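Local coordinates for cell wall surface anchor protein (Streptococcus agalactiae, PDB 4Z1P), which probably serves as an adhesin of the antigen I/II family, covalently anchored to the streptococcal cell wall through an LPXTG motif, in attachment to other cells or surfaces, at residues 211-216 with 245-250; 30-35 with 63-68; 102-107 with 115-120. One frame throughout, in Å; residues are numbered along the deposited sequence.

Contact 1: residues 211-216 with 245-250; sequences GWVVPA and AKVAIT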
loop_
_atom_site.group_PDB
_atom_site.type_symbol
_atom_site.label_atom_id
_atom_site.label_comp_id
_atom_site.label_asym_id
_atom_site.label_seq_id
_atom_site.Cartn_x
_atom_site.Cartn_y
_atom_site.Cartn_z
ATOM N N GLY A 211 -9.862 -15.608 -8.094
ATOM C CA GLY A 211 -8.866 -14.807 -7.360
ATOM C C GLY A 211 -8.607 -13.433 -7.915
ATOM O O GLY A 211 -8.868 -13.128 -9.088
ATOM N N TRP A 212 -8.045 -12.577 -7.069
ATOM C CA TRP A 212 -7.705 -11.221 -7.559
ATOM C C TRP A 212 -6.445 -11.274 -8.367
ATOM O O TRP A 212 -5.514 -12.053 -8.041
ATOM C CB TRP A 212 -7.442 -10.314 -6.374
ATOM C CG TRP A 212 -7.162 -8.916 -6.719
ATOM C CD1 TRP A 212 -7.945 -8.079 -7.446
ATOM C CD2 TRP A 212 -6.056 -8.144 -6.253
ATOM N NE1 TRP A 212 -7.370 -6.810 -7.500
ATOM C CE2 TRP A 212 -6.223 -6.823 -6.752
ATOM C CE3 TRP A 212 -4.952 -8.436 -5.481
ATOM C CZ2 TRP A 212 -5.308 -5.842 -6.529
ATOM C CZ3 TRP A 212 -4.031 -7.454 -5.260
ATOM C CH2 TRP A 212 -4.200 -6.181 -5.781
ATOM N N VAL A 213 -6.379 -10.457 -9.411
ATOM C CA VAL A 213 -5.156 -10.350 -10.160
ATOM C C VAL A 213 -4.238 -9.277 -9.512
ATOM O O VAL A 213 -4.531 -8.031 -9.564
ATOM C CB VAL A 213 -5.384 -10.050 -11.672
ATOM C CG1 VAL A 213 -4.045 -9.914 -12.421
ATOM C CG2 VAL A 213 -6.236 -11.124 -12.338
ATOM N N VAL A 214 -3.136 -9.747 -8.926
ATOM C CA VAL A 214 -2.133 -8.850 -8.377
ATOM C C VAL A 214 -1.502 -8.178 -9.600
ATOM O O VAL A 214 -0.968 -8.869 -10.495
ATOM C CB VAL A 214 -1.112 -9.581 -7.541
ATOM C CG1 VAL A 214 -0.164 -8.588 -6.917
ATOM C CG2 VAL A 214 -1.766 -10.365 -6.403
ATOM N N PRO A 215 -1.595 -6.850 -9.685
ATOM C CA PRO A 215 -1.086 -6.204 -10.913
ATOM C C PRO A 215 0.445 -6.077 -10.983
ATOM O O PRO A 215 1.185 -6.057 -9.967
ATOM C CB PRO A 215 -1.749 -4.809 -10.855
ATOM C CG PRO A 215 -1.712 -4.492 -9.382
ATOM C CD PRO A 215 -1.994 -5.834 -8.676
ATOM N N ALA A 216 0.927 -6.000 -12.220
ATOM C CA ALA A 216 2.290 -5.601 -12.525
ATOM C C ALA A 216 2.485 -4.179 -11.960
ATOM O O ALA A 216 1.500 -3.458 -11.759
ATOM C CB ALA A 216 2.478 -5.562 -14.051
ATOM N N ALA A 245 -3.710 -20.767 -13.460
ATOM C CA ALA A 245 -3.196 -19.408 -13.609
ATOM C C ALA A 245 -4.166 -18.632 -14.443
ATOM O O ALA A 245 -4.611 -19.107 -15.530
ATOM C CB ALA A 245 -1.820 -19.410 -14.244
ATOM N N LYS A 246 -4.561 -17.462 -13.953
ATOM C CA LYS A 246 -5.493 -16.670 -14.720
ATOM C C LYS A 246 -4.862 -15.667 -15.626
ATOM O O LYS A 246 -5.581 -15.082 -16.474
ATOM C CB LYS A 246 -6.584 -16.021 -13.868
ATOM C CG LYS A 246 -6.147 -15.116 -12.777
ATOM C CD LYS A 246 -7.297 -14.771 -11.819
ATOM C CE LYS A 246 -8.471 -14.145 -12.565
ATOM N NZ LYS A 246 -9.693 -14.422 -11.786
ATOM N N VAL A 247 -3.543 -15.501 -15.472
ATOM C CA VAL A 247 -2.743 -14.661 -16.323
ATOM C C VAL A 247 -1.410 -15.325 -16.526
ATOM O O VAL A 247 -1.015 -16.221 -15.754
ATOM C CB VAL A 247 -2.472 -13.252 -15.678
ATOM C CG1 VAL A 247 -3.766 -12.447 -15.626
ATOM C CG2 VAL A 247 -1.879 -13.427 -14.313
ATOM N N ALA A 248 -0.697 -14.868 -17.540
ATOM C CA ALA A 248 0.646 -15.360 -17.745
ATOM C C ALA A 248 1.565 -14.720 -16.696
ATOM O O ALA A 248 1.566 -13.488 -16.526
ATOM C CB ALA A 248 1.122 -15.033 -19.118
ATOM N N ILE A 249 2.303 -15.572 -16.008
ATOM C CA ILE A 249 3.101 -15.196 -14.854
ATOM C C ILE A 249 4.576 -15.254 -15.226
ATOM O O ILE A 249 5.068 -16.285 -15.706
ATOM C CB ILE A 249 2.832 -16.157 -13.717
ATOM C CG1 ILE A 249 1.336 -16.180 -13.366
ATOM C CG2 ILE A 249 3.679 -15.793 -12.509
ATOM C CD1 ILE A 249 0.915 -17.361 -12.488
ATOM N N THR A 250 5.295 -14.157 -15.028
ATOM C CA THR A 250 6.758 -14.176 -15.199
ATOM C C THR A 250 7.467 -14.142 -13.852
ATOM O O THR A 250 7.137 -13.318 -12.949
ATOM C CB THR A 250 7.190 -13.014 -16.117
ATOM O OG1 THR A 250 6.530 -13.168 -17.373
ATOM C CG2 THR A 250 8.738 -12.948 -16.334
#
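The flat group at the heart of this contact is the carbonyl of Gly211, and Lys246 NZ lies in the plane of that carbonyl: Lys246 NZ donates to Gly211 O at 3.1 Å, on a lone pair, with a C=O...N angle of 141°. The Trp212 side chain leaves the backbone away from 245-250 and takes no part; one face of its indole has Val214 N 4.1 Å above it, near the rim, and the ring packs against Pro179, Phe318 and Val320. Val213 meets both partners, one with each branch. Its CG2 rests on the aliphatic part of the lysine, 3.8 Å from Lys246 CE, where the two side chains cross at a slant. Its CG1, anti to the backbone N (chi1 179°), meets Val247 tip to tip, with 4.1 Å between Val213 CG1 and Val247 CG1. A bend at chi3 (-57°) in Lys246 carries the amine past Val213 to the carbonyl. The same NZ forms a salt bridge with Asp299, whose strand, 298-306, lies between strands 204-210 and 236-245. The ammonium is therefore gripped by a carboxylate and a neutral carbonyl together, a setting that would probably stabilise its positive charge while Val213 CG2 lies against its methylene chain.

Contact 2: residues 30-35 with 63-68; sequences LDYVAK and EALAEL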
loop_
_atom_site.group_PDB
_atom_site.type_symbol
_atom_site.label_atom_id
_atom_site.label_comp_id
_atom_site.label_asym_id
_atom_site.label_seq_id
_atom_site.Cartn_x
_atom_site.Cartn_y
_atom_site.Cartn_z
ATOM N N LEU A 30 3.313 3.450 4.155
ATOM C CA LEU A 30 4.105 4.213 3.234
ATOM C C LEU A 30 5.325 4.767 3.961
ATOM O O LEU A 30 5.181 5.608 4.869
ATOM C CB LEU A 30 3.302 5.329 2.590
ATOM C CG LEU A 30 2.284 4.977 1.511
ATOM C CD1 LEU A 30 2.960 4.479 0.251
ATOM C CD2 LEU A 30 1.301 3.931 2.016
ATOM N N ASP A 31 6.521 4.323 3.537
ATOM C CA ASP A 31 7.775 4.667 4.196
ATOM C C ASP A 31 8.488 5.674 3.342
ATOM O O ASP A 31 9.090 5.327 2.322
ATOM C CB ASP A 31 8.602 3.423 4.426
ATOM C CG ASP A 31 7.864 2.462 5.375
ATOM O OD1 ASP A 31 7.518 2.904 6.502
ATOM O OD2 ASP A 31 7.582 1.300 4.997
ATOM N N TYR A 32 8.433 6.906 3.811
ATOM C CA TYR A 32 8.985 8.010 3.056
ATOM C C TYR A 32 10.282 8.513 3.666
ATOM O O TYR A 32 10.460 8.508 4.928
ATOM C CB TYR A 32 8.005 9.145 3.064
ATOM C CG TYR A 32 6.685 8.941 2.402
ATOM C CD1 TYR A 32 6.592 8.620 1.044
ATOM C CD2 TYR A 32 5.533 9.268 3.039
ATOM C CE1 TYR A 32 5.346 8.507 0.408
ATOM C CE2 TYR A 32 4.303 9.239 2.403
ATOM C CZ TYR A 32 4.219 8.801 1.082
ATOM O OH TYR A 32 2.987 8.672 0.489
ATOM N N VAL A 33 11.135 9.029 2.780
ATOM C CA VAL A 33 12.350 9.638 3.173
ATOM C C VAL A 33 12.414 10.995 2.532
ATOM O O VAL A 33 12.430 11.132 1.300
ATOM C CB VAL A 33 13.615 8.830 2.824
ATOM C CG1 VAL A 33 14.860 9.569 3.309
ATOM C CG2 VAL A 33 13.528 7.437 3.326
ATOM N N ALA A 34 12.402 12.011 3.364
ATOM C CA ALA A 34 12.346 13.342 2.900
ATOM C C ALA A 34 13.548 14.067 3.313
ATOM O O ALA A 34 14.012 13.915 4.476
ATOM C CB ALA A 34 11.154 14.045 3.425
ATOM N N LYS A 35 14.024 14.919 2.413
ATOM C CA LYS A 35 15.217 15.715 2.671
ATOM C C LYS A 35 15.049 17.198 2.575
ATOM O O LYS A 35 14.588 17.724 1.565
ATOM C CB LYS A 35 16.344 15.337 1.737
ATOM C CG LYS A 35 17.118 14.145 2.193
ATOM C CD LYS A 35 18.409 14.004 1.414
ATOM C CE LYS A 35 19.461 14.965 1.919
ATOM N NZ LYS A 35 20.291 15.355 0.747
ATOM N N GLU A 63 -5.406 13.270 0.748
ATOM C CA GLU A 63 -6.443 12.785 1.639
ATOM C C GLU A 63 -6.299 11.304 1.949
ATOM O O GLU A 63 -7.004 10.763 2.745
ATOM C CB GLU A 63 -7.840 13.133 1.020
ATOM C CG GLU A 63 -8.180 12.434 -0.308
ATOM C CD GLU A 63 -7.615 13.066 -1.596
ATOM O OE1 GLU A 63 -6.798 14.059 -1.572
ATOM O OE2 GLU A 63 -8.027 12.546 -2.688
ATOM N N ALA A 64 -5.432 10.607 1.261
ATOM C CA ALA A 64 -5.400 9.169 1.458
ATOM C C ALA A 64 -4.705 8.758 2.697
ATOM O O ALA A 64 -4.922 7.634 3.163
ATOM C CB ALA A 64 -4.753 8.453 0.304
ATOM N N LEU A 65 -3.787 9.589 3.183
ATOM C CA LEU A 65 -2.976 9.181 4.247
ATOM C C LEU A 65 -3.545 9.462 5.615
ATOM O O LEU A 65 -4.172 10.472 5.862
ATOM C CB LEU A 65 -1.559 9.762 4.077
ATOM C CG LEU A 65 -0.871 9.252 2.798
ATOM C CD1 LEU A 65 0.414 9.988 2.607
ATOM C CD2 LEU A 65 -0.656 7.763 2.848
ATOM N N ALA A 66 -3.284 8.535 6.500
ATOM C CA ALA A 66 -3.843 8.491 7.856
ATOM C C ALA A 66 -2.696 8.816 8.847
ATOM O O ALA A 66 -2.026 9.824 8.666
ATOM C CB ALA A 66 -4.434 7.085 8.131
ATOM N N GLU A 67 -2.538 8.047 9.925
ATOM C CA GLU A 67 -1.668 8.451 10.997
ATOM C C GLU A 67 -0.165 8.492 10.569
ATOM O O GLU A 67 0.322 7.523 10.014
ATOM C CB GLU A 67 -1.686 7.436 12.151
ATOM N N LEU A 68 0.534 9.546 10.943
ATOM C CA LEU A 68 1.996 9.670 10.726
ATOM C C LEU A 68 2.804 9.160 11.878
ATOM O O LEU A 68 2.524 9.546 12.999
ATOM C CB LEU A 68 2.349 11.141 10.605
ATOM C CG LEU A 68 3.860 11.476 10.572
ATOM C CD1 LEU A 68 4.571 10.724 9.464
ATOM C CD2 LEU A 68 4.094 13.000 10.549
#
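The four-stranded antiparallel sheet of an immunoglobulin-like beta sandwich contributes both partners here, strand 29-36 and the start of strand 65-75, which are not neighbours in that sheet. Leu30 and Leu65 mark the nearest backbone approach, yet their CA atoms stay 8.7 Å apart, and no hydrogen bond crosses between the segments; side chains make the whole contact. Leu65 does most of the work by splitting its two methyl branches between two partners. Its CD1 comes to the edge of the Tyr32 ring, in the ring plane, at the corner where the hydroxyl is attached: Leu65 CD1 is 3.6 Å from Tyr32 OH and 4.0 Å from Tyr32 CE2. The two side chains arrive from opposite directions, so the leucine abuts the far end of the tyrosine and does not lie over it. The other branch turns to the second leucine, with Leu65 CD2 4.3 Å from Leu30 CG. In Leu65, CG stands anti to the carbonyl carbon (chi1 -62°), which sends the fork toward strand 29-36. Within its own strand, Leu30 CB sits 3.9 Å above one face of the Tyr32 ring, toward the rim. With Leu30 CB over the rim of one face and Leu65 CD1 at the edge, rotation of the phenol is probably restricted. All three residues are buried. Strand 137-145 runs between the two partners and is backbone-bonded to strand 29-36, Leu30 pairing with Phe143 and Tyr32 with Leu141. From the facing five-stranded sheet, Ile154 of strand 153-162 touches both Tyr32 and Leu65, while on the far flank Val11 of strand 8-11 packs against Leu30 and Tyr32.

Contact 3: residues 102-107 with 115-120; sequences SLIKEA and FYMWTA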
loop_
_atom_site.group_PDB
_atom_site.type_symbol
_atom_site.label_atom_id
_atom_site.label_comp_id
_atom_site.label_asym_id
_atom_site.label_seq_id
_atom_site.Cartn_x
_atom_site.Cartn_y
_atom_site.Cartn_z
ATOM N N SER A 102 1.805 34.139 7.615
ATOM C CA SER A 102 2.499 35.136 6.847
ATOM C C SER A 102 3.857 34.603 6.305
ATOM O O SER A 102 4.247 34.866 5.119
ATOM C CB SER A 102 2.715 36.398 7.661
ATOM O OG SER A 102 3.349 37.313 6.772
ATOM N N LEU A 103 4.567 33.858 7.143
ATOM C CA LEU A 103 5.803 33.229 6.684
ATOM C C LEU A 103 5.536 32.360 5.466
ATOM O O LEU A 103 6.206 32.510 4.423
ATOM C CB LEU A 103 6.438 32.369 7.785
ATOM C CG LEU A 103 7.785 31.684 7.425
ATOM C CD1 LEU A 103 8.873 32.704 7.295
ATOM C CD2 LEU A 103 8.147 30.574 8.426
ATOM N N ILE A 104 4.572 31.463 5.552
ATOM C CA ILE A 104 4.431 30.555 4.422
ATOM C C ILE A 104 3.890 31.310 3.200
ATOM O O ILE A 104 4.358 31.102 2.088
ATOM C CB ILE A 104 3.667 29.227 4.755
ATOM C CG1 ILE A 104 2.187 29.421 4.877
ATOM C CG2 ILE A 104 4.290 28.573 6.021
ATOM C CD1 ILE A 104 1.465 28.088 5.150
ATOM N N LYS A 105 2.976 32.230 3.430
ATOM C CA LYS A 105 2.413 32.970 2.300
ATOM C C LYS A 105 3.425 33.806 1.510
ATOM O O LYS A 105 3.541 33.647 0.296
ATOM C CB LYS A 105 1.242 33.786 2.734
ATOM C CG LYS A 105 0.724 34.600 1.553
ATOM C CD LYS A 105 -0.506 35.365 1.926
ATOM C CE LYS A 105 -1.748 34.583 1.557
ATOM N NZ LYS A 105 -2.902 35.485 1.745
ATOM N N GLU A 106 4.208 34.611 2.199
ATOM C CA GLU A 106 5.286 35.379 1.581
ATOM C C GLU A 106 6.389 34.497 0.994
ATOM O O GLU A 106 7.084 34.950 0.122
ATOM C CB GLU A 106 5.872 36.368 2.542
ATOM C CG GLU A 106 4.812 37.355 3.019
ATOM C CD GLU A 106 4.051 37.973 1.835
ATOM O OE1 GLU A 106 4.716 38.681 1.083
ATOM O OE2 GLU A 106 2.826 37.702 1.596
ATOM N N ALA A 107 6.477 33.230 1.405
ATOM C CA ALA A 107 7.418 32.299 0.795
ATOM C C ALA A 107 6.859 31.683 -0.446
ATOM O O ALA A 107 7.538 30.931 -1.119
ATOM C CB ALA A 107 7.857 31.195 1.772
ATOM N N PHE A 115 -1.655 19.502 6.805
ATOM C CA PHE A 115 -0.262 19.219 6.616
ATOM C C PHE A 115 0.490 19.247 7.932
ATOM O O PHE A 115 -0.099 19.573 8.986
ATOM C CB PHE A 115 0.349 20.234 5.634
ATOM C CG PHE A 115 0.312 21.654 6.106
ATOM C CD1 PHE A 115 -0.768 22.440 5.837
ATOM C CD2 PHE A 115 1.396 22.252 6.725
ATOM C CE1 PHE A 115 -0.767 23.777 6.196
ATOM C CE2 PHE A 115 1.392 23.570 7.133
ATOM C CZ PHE A 115 0.309 24.357 6.867
ATOM N N TYR A 116 1.753 18.835 7.867
ATOM C CA TYR A 116 2.664 18.819 8.987
ATOM C C TYR A 116 3.810 19.757 8.690
ATOM O O TYR A 116 4.187 19.931 7.530
ATOM C CB TYR A 116 3.237 17.410 9.183
ATOM C CG TYR A 116 2.207 16.373 9.379
ATOM C CD1 TYR A 116 1.529 15.841 8.328
ATOM C CD2 TYR A 116 1.882 15.909 10.701
ATOM C CE1 TYR A 116 0.562 14.849 8.541
ATOM C CE2 TYR A 116 0.942 14.932 10.903
ATOM C CZ TYR A 116 0.306 14.395 9.838
ATOM O OH TYR A 116 -0.651 13.463 10.046
ATOM N N MET A 117 4.275 20.461 9.714
ATOM C CA MET A 117 5.343 21.360 9.556
ATOM C C MET A 117 6.289 21.341 10.732
ATOM O O MET A 117 5.832 21.209 11.885
ATOM C CB MET A 117 4.814 22.787 9.320
ATOM C CG MET A 117 5.868 23.833 9.095
ATOM S SD MET A 117 5.147 25.449 8.710
ATOM C CE MET A 117 4.346 25.858 10.185
ATOM N N TRP A 118 7.572 21.387 10.454
ATOM C CA TRP A 118 8.604 21.370 11.513
ATOM C C TRP A 118 9.367 22.643 11.365
ATOM O O TRP A 118 9.836 22.951 10.259
ATOM C CB TRP A 118 9.558 20.168 11.322
ATOM C CG TRP A 118 8.971 18.850 11.610
ATOM C CD1 TRP A 118 9.016 18.169 12.827
ATOM C CD2 TRP A 118 8.195 18.046 10.749
ATOM N NE1 TRP A 118 8.355 17.000 12.726
ATOM C CE2 TRP A 118 7.807 16.898 11.476
ATOM C CE3 TRP A 118 7.767 18.188 9.442
ATOM C CZ2 TRP A 118 7.067 15.882 10.918
ATOM C CZ3 TRP A 118 7.077 17.166 8.863
ATOM C CH2 TRP A 118 6.683 16.043 9.618
ATOM N N THR A 119 9.454 23.424 12.408
ATOM C CA THR A 119 10.168 24.674 12.456
ATOM C C THR A 119 11.273 24.688 13.487
ATOM O O THR A 119 11.153 24.052 14.631
ATOM C CB THR A 119 9.177 25.815 12.832
ATOM O OG1 THR A 119 8.455 25.441 13.965
ATOM C CG2 THR A 119 8.217 26.085 11.710
ATOM N N ALA A 120 12.381 25.345 13.165
ATOM C CA ALA A 120 13.437 25.474 14.089
ATOM C C ALA A 120 13.043 26.282 15.304
ATOM O O ALA A 120 12.618 27.411 15.194
ATOM C CB ALA A 120 14.709 26.015 13.454
#
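Ile104, on helix 98-106, and Met117, in strand 115-120, are the closest backbone positions, with 10.6 Å between their CA atoms, the separation of a helix laid on a sheet with side chains filling the gap. Within the helix Glu106 N bonds Ser102 O at 2.9 Å. Ile104 carries the helix side of the contact and uses two different ends of its branched chain. The longer arm reaches Phe115, Ile104 CD1 standing 4.3 Å from Phe115 CZ and meeting the ring obliquely. The shorter branch meets the methionine sulfur, with Ile104 CG2 4.2 Å from Met117 SD. This division follows from a chi1 of 76° in Ile104, which puts CG1 between the backbone N and the carbonyl carbon. Met117 runs straight out from the strand, its first two torsions both near 180° (-178° and 176°), and so delivers its sulfur to the helix. No hydrogen bond links the segments: the contact is apolar, and its three residues are buried. Phe115 and Met117 sit two apart on the strand and thus share the face turned to the helix. Loop residues fill in around them, Leu96 touching both and Pro111 packing on Ile104, while Val58 of the adjacent strand 55-61 touches both Phe115 and Met117. On the other face of strand 115-120, Tyr116 stacks with His89, and Trp118 meets Tyr139 of the facing sheet. Helix 98-106 thus packs on the outer face of the five-stranded sheet at strand 115-120, which is next to edge strand 85-90, on the side away from the sandwich interior.

In the fold
Contacts 2 and 3 belong to one domain, their centres 18 Å apart. They touch where Leu68 CD2, on strand 65-75 of the four-stranded sheet, meets Tyr116 CD2 at 3.7 Å on the inner side of strand 115-120, so they join through the packing between the sheets, with the helix of contact 3 outside. The following domain has a four-stranded sheet of the same strand order, and its loops after strands 204-210 and 236-245 make contact 1. Its centre is 29 Å from that of contact 2, with nearest atoms about 14 Å apart, and 45 Å from that of contact 3, on the opposite side of the chain's centre. Only contact 1 has a polar bond between its segments.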